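Local coordinates for protein ICChI, a glycosylated chitinase (Ipomoea carnea, PDB 6IDN) that probably hydrolyses the beta-1,4 linkages of chitin as a glycosylated family 18 plant chitinase that also has lysozyme activity, at residues Gly106-Ser109 with Glu110-Leu114; Asp135-Ala138 with Glu139-Ile143; Ile171-Ser174 with Leu175-Tyr178; Ile209-Asp212 with Asp213-Leu216. All coordinates share one frame; numbering follows the deposited sequence.

Contact 1 of 4, residues Gly106-Ser109 with Glu110-Leu114; sequences GGQS and ESRPL. With CA (calcium ion), chain F.
Ser109 OG is gripped by two groups: the backbone N of Ser111 donates to it over 3.1 Å, with a bent N-H...O angle of 138°, and Asn103 OD1 at the end of the preceding helix forms a second hydrogen bond. Chi1 of 74° sets OG between the backbone N and the carbonyl carbon of its own residue, which puts it within reach of the N-H of Ser111. Alongside it runs the Arg112 side chain, whose CG lies 3.7 Å from Ser109 OG. A bend at chi3 (52°) then brings the guanidinium back to the start of the loop, where Arg112 NH1 comes within 3.0 Å of Gly107 O, obliquely to the group's plane. Backbone carbonyls hold this buried group: Gly115 O takes NE, and Leu105 O takes NH1. The Gln108 side-chain amide lies at a calcium ion that Asp116 also binds. Glu110 points its extended chain away, though its CB still touches Ser109. Residues 106-114 belong to the surface loop between helix 90-103 and strand 121-126 of the barrel, tied to the helix end through Asn103, with Leu114 packing on helix 60-69.

Contact 2 of 4, residues Asp135-Ala138 with Glu139-Ile143; sequences DTLA and EQLWI
Leu137 and Leu141, one helical turn apart, lie side by side and point the same way, with Leu137 CG 4.2 Å from Leu141 CD1. This is the closely packed side of helix 134-148: both leucines rest on Phe124 of strand 121-126, and Leu141 also meets Leu154 of strand 153-156. Leu141 CG, beside its own backbone N at chi1 -73°, leans back over Leu137 O at 3.4 Å. Behind the side chains run the regular i to i+4 bonds, of which Gln140 N to Thr136 O is the shortest at 2.8 Å. Thr136 and Gln140 form a second side-by-side pair, Thr136 CG2 to Gln140 CG 4.1 Å, turned to helix 90-103.

The partly exposed side, facing the loop 171-178, is looser. Glu139 stretches back along the helix, its CG 3.3 Å from Asp135 O, while Glu139 OE1 stays 5.6 Å from Asp135 OD2; the like charges probably disfavour a closer approach. With an alanine at Glu139, the loss of CG and the carboxylate would probably thin the cover over Asp135 O and open a gap beside Leu175. Trp142 leads away to the surface, where it also touches Leu175. An apolar flank against the strands and a mixed outer flank mark the helix of a beta-alpha-beta unit, here strand 121-126, helix 134-148 and strand 153-156 of the TIM barrel.

Contact 3 of 4, residues Ile171-Ser174 with Leu175-Tyr178; sequences INTS and LFDY. With NAG (2-acetamido-2-deoxy-beta-D-glucopyranose), chain C.
Thr173 and Leu175 cross at about a right angle where a type I beta turn, Ile171 to Ser174, ends the short helix 168-171 and the chain swings toward strand 178-182 of the TIM barrel. With chi1 at 64°, Thr173 OG1 sits between its backbone N and carbonyl carbon, turned to the following residues, and there it accepts the backbone N-H of Leu175 over 3.2 Å at a fairly straight 155°. The same oxygen is hydrogen-bonded to Ala170 O, so one hydroxyl links the last helical residues to the chain leaving the turn. Ser174, with positive phi (68°), is where the chain leaves the helical conformation, and Leu175 follows across the threonine; Leu175 CB lies 3.5 Å from Thr173 OG1.

The Phe176 ring comes to the same hydroxyl by its edge. Thr173 OG1 lies near the ring plane, 4.0 Å from Phe176 CD1, while Ile171 CA approaches the same carbon obliquely. Beyond the turn the ring is set edge-to-face with Phe124 and packs on Leu154 and Ala156, so it belongs to the layer between strands and helices. A water spans the remaining backbone gap, donating to Ile171 O and accepting from Phe176 N, and a second water donates to both Ser174 O and Phe176 O.

Asn172 points away from all this and carries an N-linked glycan in the sequon Asn-Thr-Ser. The sugar is also hydrogen-bonded to Arg168 NH2, and its C1 is joined to Asn172 ND2 by a covalent bond of 1.4 Å.

Contact 4 of 4, residues Ile209-Asp212 with Asp213-Leu216; sequences ILTD and DLFL
The backbone runs extended through Ile209, Leu210 and Thr211, kinks at Asp212, whose phi and psi of -74° and -33° are helical, and is extended again from Asp213 as strand 213-219 begins. The kink turns the chain enough for side chains on its two arms to meet inside the bend. Farthest from the corner, Ile209 and Leu214 cross at about a right angle, touching through their ends with Ile209 CD1 to Leu214 CD1 at 4.0 Å. The first torsion of Leu214 only extends its chain; the turn at chi2 (68°) swings CD1 over toward the isoleucine. Nearer the corner, Thr211 fills the inside of the bend with its methyl: Thr211 CG2 lies 4.2 Å from Leu214 CB and 3.7 Å from Asp213 O.

The threonine hydroxyl looks elsewhere, to a hydrogen bond with Phe176 O in the neighbouring loop. A valine in place of Thr211 would probably leave Phe176 O with a water but without this protein partner, weakening the tie between the two loops. On the outside of the corner the aspartates diverge, Asp212 OD2 and Asp213 OD2 being 6.6 Å apart, with Asp212 reaching away at the surface and Asp213 CB lying in plane at the edge of the Phe215 ring.

The bend leads from helix 196-206 into its barrel strand. Asp213 and Phe215 pair with Val179 of parallel strand 178-182, Leu214 bonds with Gly251 of strand 250-256 on the other flank, and the Leu214 side chain packs against Trp202 of the preceding helix.

Overall arrangement
Contact 1 is the outlying surface member, its centre about 30 Å from that of contact 4, and its chemistry is polar, with a calcium ion bound at Gln108. The other three lie nearer the barrel wall. Contact 2 is regular helix with a leucine flank turned inward; contact 3 leads into strand 178-182, and contact 4 covers the bend into the adjacent, parallel strand 213-219 and its first residues, the two centres about 8 Å apart. Contact 3 touches both its neighbours: Ala138 and Phe176 pack together towards contact 2, and Thr211 reaches across from contact 4. One threonine hydroxyl and two waters organise contact 3, whereas contact 4 holds its bend mainly through apolar branches.

Contact 1 of 4, residues Gly106-Ser109 with Glu110-Leu114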
loop_
_atom_site.group_PDB
_atom_site.type_symbol
_atom_site.label_atom_id
_atom_site.label_comp_id
_atom_site.label_asym_id
_atom_site.label_seq_id
_atom_site.Cartn_x
_atom_site.Cartn_y
_atom_site.Cartn_z
ATOM N N GLY A 106 -11.958 -1.906 -12.867
ATOM C CA GLY A 106 -12.390 -2.196 -14.227
ATOM C C GLY A 106 -13.767 -1.714 -14.643
ATOM O O GLY A 106 -14.240 -2.096 -15.716
ATOM N N GLY A 107 -14.435 -0.891 -13.839
ATOM C CA GLY A 107 -15.774 -0.432 -14.146
ATOM C C GLY A 107 -15.768 0.905 -14.857
ATOM O O GLY A 107 -14.732 1.380 -15.337
ATOM N N GLN A 108 -16.939 1.541 -14.895
ATOM C CA GLN A 108 -17.110 2.849 -15.520
ATOM C C GLN A 108 -17.819 3.793 -14.561
ATOM O O GLN A 108 -18.743 3.387 -13.852
ATOM C CB GLN A 108 -17.938 2.752 -16.817
ATOM C CG GLN A 108 -17.336 1.858 -17.893
ATOM C CD GLN A 108 -16.001 2.362 -18.409
ATOM O OE1 GLN A 108 -15.787 3.573 -18.565
ATOM N NE2 GLN A 108 -15.111 1.437 -18.709
ATOM N N SER A 109 -17.427 5.063 -14.577
ATOM C CA SER A 109 -18.159 6.096 -13.862
ATOM C C SER A 109 -18.399 7.263 -14.807
ATOM O O SER A 109 -18.038 7.219 -15.989
ATOM C CB SER A 109 -17.401 6.553 -12.610
ATOM O OG SER A 109 -16.296 7.363 -12.991
ATOM N N GLU A 110 -19.037 8.316 -14.292
ATOM C CA GLU A 110 -19.238 9.490 -15.120
ATOM C C GLU A 110 -17.924 10.204 -15.397
ATOM O O GLU A 110 -17.832 10.937 -16.391
ATOM C CB GLU A 110 -20.262 10.425 -14.466
ATOM C CG GLU A 110 -21.603 9.716 -14.207
ATOM C CD GLU A 110 -22.667 10.590 -13.554
ATOM O OE1 GLU A 110 -22.503 11.832 -13.534
ATOM O OE2 GLU A 110 -23.680 10.019 -13.071
ATOM N N SER A 111 -16.908 9.978 -14.565
ATOM C CA SER A 111 -15.589 10.567 -14.796
ATOM C C SER A 111 -14.583 9.838 -13.918
ATOM O O SER A 111 -14.648 9.941 -12.687
ATOM C CB SER A 111 -15.603 12.061 -14.502
ATOM O OG SER A 111 -14.298 12.601 -14.616
ATOM N N ARG A 112 -13.663 9.103 -14.542
ATOM C CA ARG A 112 -12.637 8.382 -13.794
ATOM C C ARG A 112 -11.458 9.309 -13.525
ATOM O O ARG A 112 -10.910 9.884 -14.477
ATOM C CB ARG A 112 -12.184 7.152 -14.556
ATOM C CG ARG A 112 -13.268 6.062 -14.682
ATOM C CD ARG A 112 -12.840 4.917 -15.581
ATOM N NE ARG A 112 -11.536 4.383 -15.194
ATOM C CZ ARG A 112 -11.364 3.333 -14.394
ATOM N NH1 ARG A 112 -12.416 2.681 -13.877
ATOM N NH2 ARG A 112 -10.130 2.932 -14.110
ATOM N N PRO A 113 -11.057 9.503 -12.263
ATOM C CA PRO A 113 -10.057 10.537 -11.949
ATOM C C PRO A 113 -8.718 10.348 -12.635
ATOM O O PRO A 113 -8.058 11.347 -12.941
ATOM C CB PRO A 113 -9.922 10.432 -10.424
ATOM C CG PRO A 113 -11.241 9.894 -9.968
ATOM C CD PRO A 113 -11.651 8.918 -11.050
ATOM N N LEU A 114 -8.281 9.110 -12.868
ATOM C CA LEU A 114 -6.984 8.852 -13.482
ATOM C C LEU A 114 -7.112 8.310 -14.903
ATOM O O LEU A 114 -6.180 7.672 -15.405
ATOM C CB LEU A 114 -6.173 7.878 -12.621
ATOM C CG LEU A 114 -6.082 8.216 -11.133
ATOM C CD1 LEU A 114 -5.279 7.147 -10.383
ATOM C CD2 LEU A 114 -5.453 9.592 -10.926
HETATM CA CA CA F . -13.492 2.854 -19.360
#

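Contact 2 of 4, residues Asp135-Ala138 with Glu139-Ile143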
loop_
_atom_site.group_PDB
_atom_site.type_symbol
_atom_site.label_atom_id
_atom_site.label_comp_id
_atom_site.label_asym_id
_atom_site.label_seq_id
_atom_site.Cartn_x
_atom_site.Cartn_y
_atom_site.Cartn_z
ATOM N N ASP A 135 -13.279 -5.111 6.863
ATOM C CA ASP A 135 -13.442 -6.500 6.440
ATOM C C ASP A 135 -14.512 -6.621 5.359
ATOM O O ASP A 135 -14.321 -7.327 4.358
ATOM C CB ASP A 135 -13.761 -7.419 7.638
ATOM C CG ASP A 135 -14.904 -6.934 8.541
ATOM O OD1 ASP A 135 -15.374 -5.784 8.448
ATOM O OD2 ASP A 135 -15.317 -7.751 9.411
ATOM N N THR A 136 -15.642 -5.935 5.539
ATOM C CA THR A 136 -16.714 -5.962 4.546
ATOM C C THR A 136 -16.269 -5.298 3.243
ATOM O O THR A 136 -16.552 -5.808 2.151
ATOM C CB THR A 136 -17.966 -5.282 5.130
ATOM O OG1 THR A 136 -18.314 -5.916 6.380
ATOM C CG2 THR A 136 -19.155 -5.370 4.183
ATOM N N LEU A 137 -15.524 -4.186 3.332
ATOM C CA LEU A 137 -15.016 -3.543 2.118
ATOM C C LEU A 137 -14.131 -4.501 1.327
ATOM O O LEU A 137 -14.270 -4.611 0.101
ATOM C CB LEU A 137 -14.260 -2.246 2.471
ATOM C CG LEU A 137 -13.593 -1.481 1.319
ATOM C CD1 LEU A 137 -14.632 -1.116 0.242
ATOM C CD2 LEU A 137 -12.872 -0.248 1.835
ATOM N N ALA A 138 -13.227 -5.220 2.011
ATOM C CA ALA A 138 -12.376 -6.178 1.310
ATOM C C ALA A 138 -13.211 -7.277 0.669
ATOM O O ALA A 138 -12.945 -7.685 -0.470
ATOM C CB ALA A 138 -11.345 -6.781 2.267
ATOM N N GLU A 139 -14.218 -7.775 1.397
ATOM C CA GLU A 139 -15.072 -8.833 0.866
ATOM C C GLU A 139 -15.863 -8.343 -0.343
ATOM O O GLU A 139 -16.026 -9.069 -1.330
ATOM C CB GLU A 139 -16.006 -9.328 1.985
ATOM C CG GLU A 139 -15.274 -10.236 3.027
ATOM C CD GLU A 139 -16.104 -10.552 4.262
ATOM O OE1 GLU A 139 -17.110 -9.852 4.510
ATOM O OE2 GLU A 139 -15.772 -11.521 4.985
ATOM N N GLN A 140 -16.361 -7.106 -0.296
ATOM C CA GLN A 140 -17.137 -6.621 -1.431
ATOM C C GLN A 140 -16.263 -6.350 -2.649
ATOM O O GLN A 140 -16.716 -6.567 -3.779
ATOM C CB GLN A 140 -17.915 -5.367 -1.031
ATOM C CG GLN A 140 -18.951 -5.615 0.063
ATOM C CD GLN A 140 -20.196 -6.371 -0.403
ATOM O OE1 GLN A 140 -21.040 -6.732 0.411
ATOM N NE2 GLN A 140 -20.316 -6.611 -1.700
ATOM N N LEU A 141 -15.025 -5.893 -2.441
ATOM C CA LEU A 141 -14.086 -5.780 -3.565
ATOM C C LEU A 141 -13.753 -7.148 -4.156
ATOM O O LEU A 141 -13.636 -7.294 -5.380
ATOM C CB LEU A 141 -12.804 -5.093 -3.104
ATOM C CG LEU A 141 -12.943 -3.594 -2.861
ATOM C CD1 LEU A 141 -11.736 -3.063 -2.093
ATOM C CD2 LEU A 141 -13.092 -2.837 -4.164
ATOM N N TRP A 142 -13.567 -8.157 -3.305
ATOM C CA TRP A 142 -13.292 -9.510 -3.791
ATOM C C TRP A 142 -14.426 -9.997 -4.681
ATOM O O TRP A 142 -14.188 -10.578 -5.746
ATOM C CB TRP A 142 -13.093 -10.429 -2.579
ATOM C CG TRP A 142 -12.713 -11.877 -2.821
ATOM C CD1 TRP A 142 -11.454 -12.420 -2.777
ATOM C CD2 TRP A 142 -13.610 -12.979 -3.034
ATOM N NE1 TRP A 142 -11.512 -13.775 -3.004
ATOM C CE2 TRP A 142 -12.824 -14.142 -3.169
ATOM C CE3 TRP A 142 -15.000 -13.089 -3.172
ATOM C CZ2 TRP A 142 -13.384 -15.397 -3.394
ATOM C CZ3 TRP A 142 -15.552 -14.338 -3.388
ATOM C CH2 TRP A 142 -14.749 -15.471 -3.510
ATOM N N ILE A 143 -15.675 -9.760 -4.259
ATOM C CA ILE A 143 -16.818 -10.144 -5.079
ATOM C C ILE A 143 -16.809 -9.394 -6.407
ATOM O O ILE A 143 -17.067 -9.982 -7.463
ATOM C CB ILE A 143 -18.125 -9.904 -4.310
ATOM C CG1 ILE A 143 -18.212 -10.886 -3.138
ATOM C CG2 ILE A 143 -19.324 -10.060 -5.232
ATOM C CD1 ILE A 143 -19.299 -10.511 -2.139
#

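Contact 3 of 4, residues Ile171-Ser174 with Leu175-Tyr178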
loop_
_atom_site.group_PDB
_atom_site.type_symbol
_atom_site.label_atom_id
_atom_site.label_comp_id
_atom_site.label_asym_id
_atom_site.label_seq_id
_atom_site.Cartn_x
_atom_site.Cartn_y
_atom_site.Cartn_z
ATOM N N ILE A 171 -7.584 -7.944 7.822
ATOM C CA ILE A 171 -6.573 -8.968 7.575
ATOM C C ILE A 171 -7.097 -10.351 7.929
ATOM O O ILE A 171 -6.763 -11.333 7.264
ATOM C CB ILE A 171 -5.271 -8.620 8.329
ATOM C CG1 ILE A 171 -4.603 -7.440 7.612
ATOM C CG2 ILE A 171 -4.308 -9.802 8.362
ATOM C CD1 ILE A 171 -3.509 -6.738 8.439
ATOM N N ASN A 172 -7.951 -10.453 8.954
ATOM C CA ASN A 172 -8.484 -11.741 9.389
ATOM C C ASN A 172 -9.501 -12.330 8.416
ATOM O O ASN A 172 -9.961 -13.458 8.647
ATOM C CB ASN A 172 -9.128 -11.567 10.769
ATOM C CG ASN A 172 -9.070 -12.814 11.633
ATOM O OD1 ASN A 172 -8.575 -13.880 11.244
ATOM N ND2 ASN A 172 -9.571 -12.671 12.848
ATOM N N THR A 173 -9.875 -11.598 7.362
ATOM C CA THR A 173 -10.728 -12.179 6.326
ATOM C C THR A 173 -10.008 -13.262 5.545
ATOM O O THR A 173 -10.671 -14.048 4.854
ATOM C CB THR A 173 -11.213 -11.136 5.303
ATOM O OG1 THR A 173 -10.097 -10.582 4.575
ATOM C CG2 THR A 173 -12.051 -10.025 5.949
ATOM N N SER A 174 -8.674 -13.289 5.613
ATOM C CA SER A 174 -7.812 -14.185 4.845
ATOM C C SER A 174 -7.830 -13.882 3.354
ATOM O O SER A 174 -7.349 -14.705 2.563
ATOM C CB SER A 174 -8.176 -15.658 5.064
ATOM O OG SER A 174 -8.311 -15.961 6.446
ATOM N N LEU A 175 -8.347 -12.725 2.949
ATOM C CA LEU A 175 -8.488 -12.392 1.534
ATOM C C LEU A 175 -7.390 -11.468 1.021
ATOM O O LEU A 175 -7.380 -11.137 -0.172
ATOM C CB LEU A 175 -9.857 -11.759 1.279
ATOM C CG LEU A 175 -11.042 -12.707 1.493
ATOM C CD1 LEU A 175 -12.350 -11.997 1.252
ATOM C CD2 LEU A 175 -10.932 -13.950 0.596
ATOM N N PHE A 176 -6.457 -11.036 1.862
ATOM C CA PHE A 176 -5.472 -10.081 1.356
ATOM C C PHE A 176 -4.337 -10.783 0.621
ATOM O O PHE A 176 -3.755 -11.756 1.116
ATOM C CB PHE A 176 -4.954 -9.191 2.490
ATOM C CG PHE A 176 -5.871 -8.054 2.767
ATOM C CD1 PHE A 176 -7.035 -8.268 3.475
ATOM C CD2 PHE A 176 -5.657 -6.812 2.204
ATOM C CE1 PHE A 176 -7.943 -7.236 3.689
ATOM C CE2 PHE A 176 -6.552 -5.770 2.412
ATOM C CZ PHE A 176 -7.701 -5.982 3.159
ATOM N N ASP A 177 -4.057 -10.298 -0.588
ATOM C CA ASP A 177 -2.961 -10.810 -1.404
ATOM C C ASP A 177 -1.616 -10.349 -0.881
ATOM O O ASP A 177 -0.636 -11.086 -0.966
ATOM C CB ASP A 177 -3.150 -10.349 -2.844
ATOM C CG ASP A 177 -4.461 -10.815 -3.402
ATOM O OD1 ASP A 177 -4.528 -12.007 -3.784
ATOM O OD2 ASP A 177 -5.448 -10.042 -3.414
ATOM N N TYR A 178 -1.562 -9.143 -0.328
ATOM C CA TYR A 178 -0.329 -8.541 0.153
ATOM C C TYR A 178 -0.596 -7.919 1.506
ATOM O O TYR A 178 -1.629 -7.283 1.697
ATOM C CB TYR A 178 0.184 -7.428 -0.804
ATOM C CG TYR A 178 0.451 -7.886 -2.222
ATOM C CD1 TYR A 178 -0.562 -7.841 -3.169
ATOM C CD2 TYR A 178 1.690 -8.365 -2.597
ATOM C CE1 TYR A 178 -0.355 -8.270 -4.432
ATOM C CE2 TYR A 178 1.910 -8.791 -3.899
ATOM C CZ TYR A 178 0.868 -8.744 -4.801
ATOM O OH TYR A 178 1.029 -9.147 -6.105
HETATM C C1 NAG C . -9.595 -13.746 13.792
HETATM C C2 NAG C . -9.093 -13.299 15.164
HETATM C C3 NAG C . -9.249 -14.433 16.185
HETATM C C4 NAG C . -10.680 -14.961 16.163
HETATM C C5 NAG C . -11.075 -15.346 14.742
HETATM C C6 NAG C . -12.517 -15.781 14.609
HETATM C C7 NAG C . -7.332 -11.586 15.263
HETATM C C8 NAG C . -5.863 -11.308 15.127
HETATM N N2 NAG C . -7.708 -12.857 15.077
HETATM O O3 NAG C . -8.939 -13.962 17.497
HETATM O O4 NAG C . -10.790 -16.102 17.008
HETATM O O5 NAG C . -10.928 -14.198 13.896
HETATM O O6 NAG C . -12.841 -16.103 13.263
HETATM O O7 NAG C . -8.135 -10.707 15.555
HETATM O O HOH W 1 -5.663 -11.573 4.639
HETATM O O HOH W 2 -4.937 -14.281 1.130
#

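Contact 4 of 4, residues Ile209-Asp212 with Asp213-Leu216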
loop_
_atom_site.group_PDB
_atom_site.type_symbol
_atom_site.label_atom_id
_atom_site.label_comp_id
_atom_site.label_asym_id
_atom_site.label_seq_id
_atom_site.Cartn_x
_atom_site.Cartn_y
_atom_site.Cartn_z
ATOM N N ILE A 209 -0.746 -14.590 10.272
ATOM C CA ILE A 209 -1.866 -14.148 9.455
ATOM C C ILE A 209 -1.903 -14.945 8.156
ATOM O O ILE A 209 -0.902 -15.512 7.710
ATOM C CB ILE A 209 -1.821 -12.635 9.183
ATOM C CG1 ILE A 209 -0.683 -12.257 8.207
ATOM C CG2 ILE A 209 -1.778 -11.882 10.508
ATOM C CD1 ILE A 209 -0.730 -10.820 7.683
ATOM N N LEU A 210 -3.091 -15.010 7.558
ATOM C CA LEU A 210 -3.278 -15.671 6.271
ATOM C C LEU A 210 -3.186 -14.606 5.187
ATOM O O LEU A 210 -4.156 -13.897 4.913
ATOM C CB LEU A 210 -4.616 -16.403 6.205
ATOM C CG LEU A 210 -4.606 -17.805 6.817
ATOM C CD1 LEU A 210 -4.570 -17.756 8.346
ATOM C CD2 LEU A 210 -5.794 -18.631 6.344
ATOM N N THR A 211 -2.025 -14.521 4.545
ATOM C CA THR A 211 -1.858 -13.684 3.365
ATOM C C THR A 211 -0.919 -14.418 2.428
ATOM O O THR A 211 -0.082 -15.201 2.877
ATOM C CB THR A 211 -1.306 -12.292 3.707
ATOM O OG1 THR A 211 -1.274 -11.494 2.515
ATOM C CG2 THR A 211 0.116 -12.375 4.277
ATOM N N ASP A 212 -1.071 -14.181 1.122
ATOM C CA ASP A 212 -0.206 -14.887 0.181
ATOM C C ASP A 212 1.217 -14.339 0.198
ATOM O O ASP A 212 2.170 -15.100 -0.009
ATOM C CB ASP A 212 -0.784 -14.815 -1.231
ATOM C CG ASP A 212 -1.912 -15.800 -1.434
ATOM O OD1 ASP A 212 -1.777 -16.954 -0.970
ATOM O OD2 ASP A 212 -2.928 -15.423 -2.055
ATOM N N ASP A 213 1.383 -13.042 0.442
ATOM C CA ASP A 213 2.701 -12.413 0.425
ATOM C C ASP A 213 2.814 -11.458 1.599
ATOM O O ASP A 213 2.032 -10.508 1.701
ATOM C CB ASP A 213 2.951 -11.649 -0.882
ATOM C CG ASP A 213 3.225 -12.565 -2.066
ATOM O OD1 ASP A 213 3.975 -13.556 -1.919
ATOM O OD2 ASP A 213 2.716 -12.262 -3.164
ATOM N N LEU A 214 3.801 -11.696 2.456
ATOM C CA LEU A 214 4.062 -10.868 3.627
ATOM C C LEU A 214 5.328 -10.059 3.360
ATOM O O LEU A 214 6.378 -10.631 3.040
ATOM C CB LEU A 214 4.208 -11.755 4.869
ATOM C CG LEU A 214 4.388 -11.051 6.214
ATOM C CD1 LEU A 214 3.107 -10.312 6.616
ATOM C CD2 LEU A 214 4.827 -12.056 7.308
ATOM N N PHE A 215 5.216 -8.730 3.452
ATOM C CA PHE A 215 6.292 -7.808 3.122
ATOM C C PHE A 215 6.760 -7.100 4.388
ATOM O O PHE A 215 5.960 -6.796 5.280
ATOM C CB PHE A 215 5.846 -6.725 2.125
ATOM C CG PHE A 215 5.839 -7.140 0.659
ATOM C CD1 PHE A 215 5.079 -8.206 0.215
ATOM C CD2 PHE A 215 6.541 -6.387 -0.274
ATOM C CE1 PHE A 215 5.029 -8.536 -1.142
ATOM C CE2 PHE A 215 6.511 -6.705 -1.640
ATOM C CZ PHE A 215 5.758 -7.797 -2.070
ATOM N N LEU A 216 8.051 -6.797 4.431
ATOM C CA LEU A 216 8.643 -5.966 5.477
ATOM C C LEU A 216 8.581 -4.507 5.035
ATOM O O LEU A 216 9.250 -4.123 4.076
ATOM C CB LEU A 216 10.087 -6.400 5.720
ATOM C CG LEU A 216 10.855 -5.603 6.777
ATOM C CD1 LEU A 216 10.450 -6.098 8.154
ATOM C CD2 LEU A 216 12.354 -5.772 6.594
#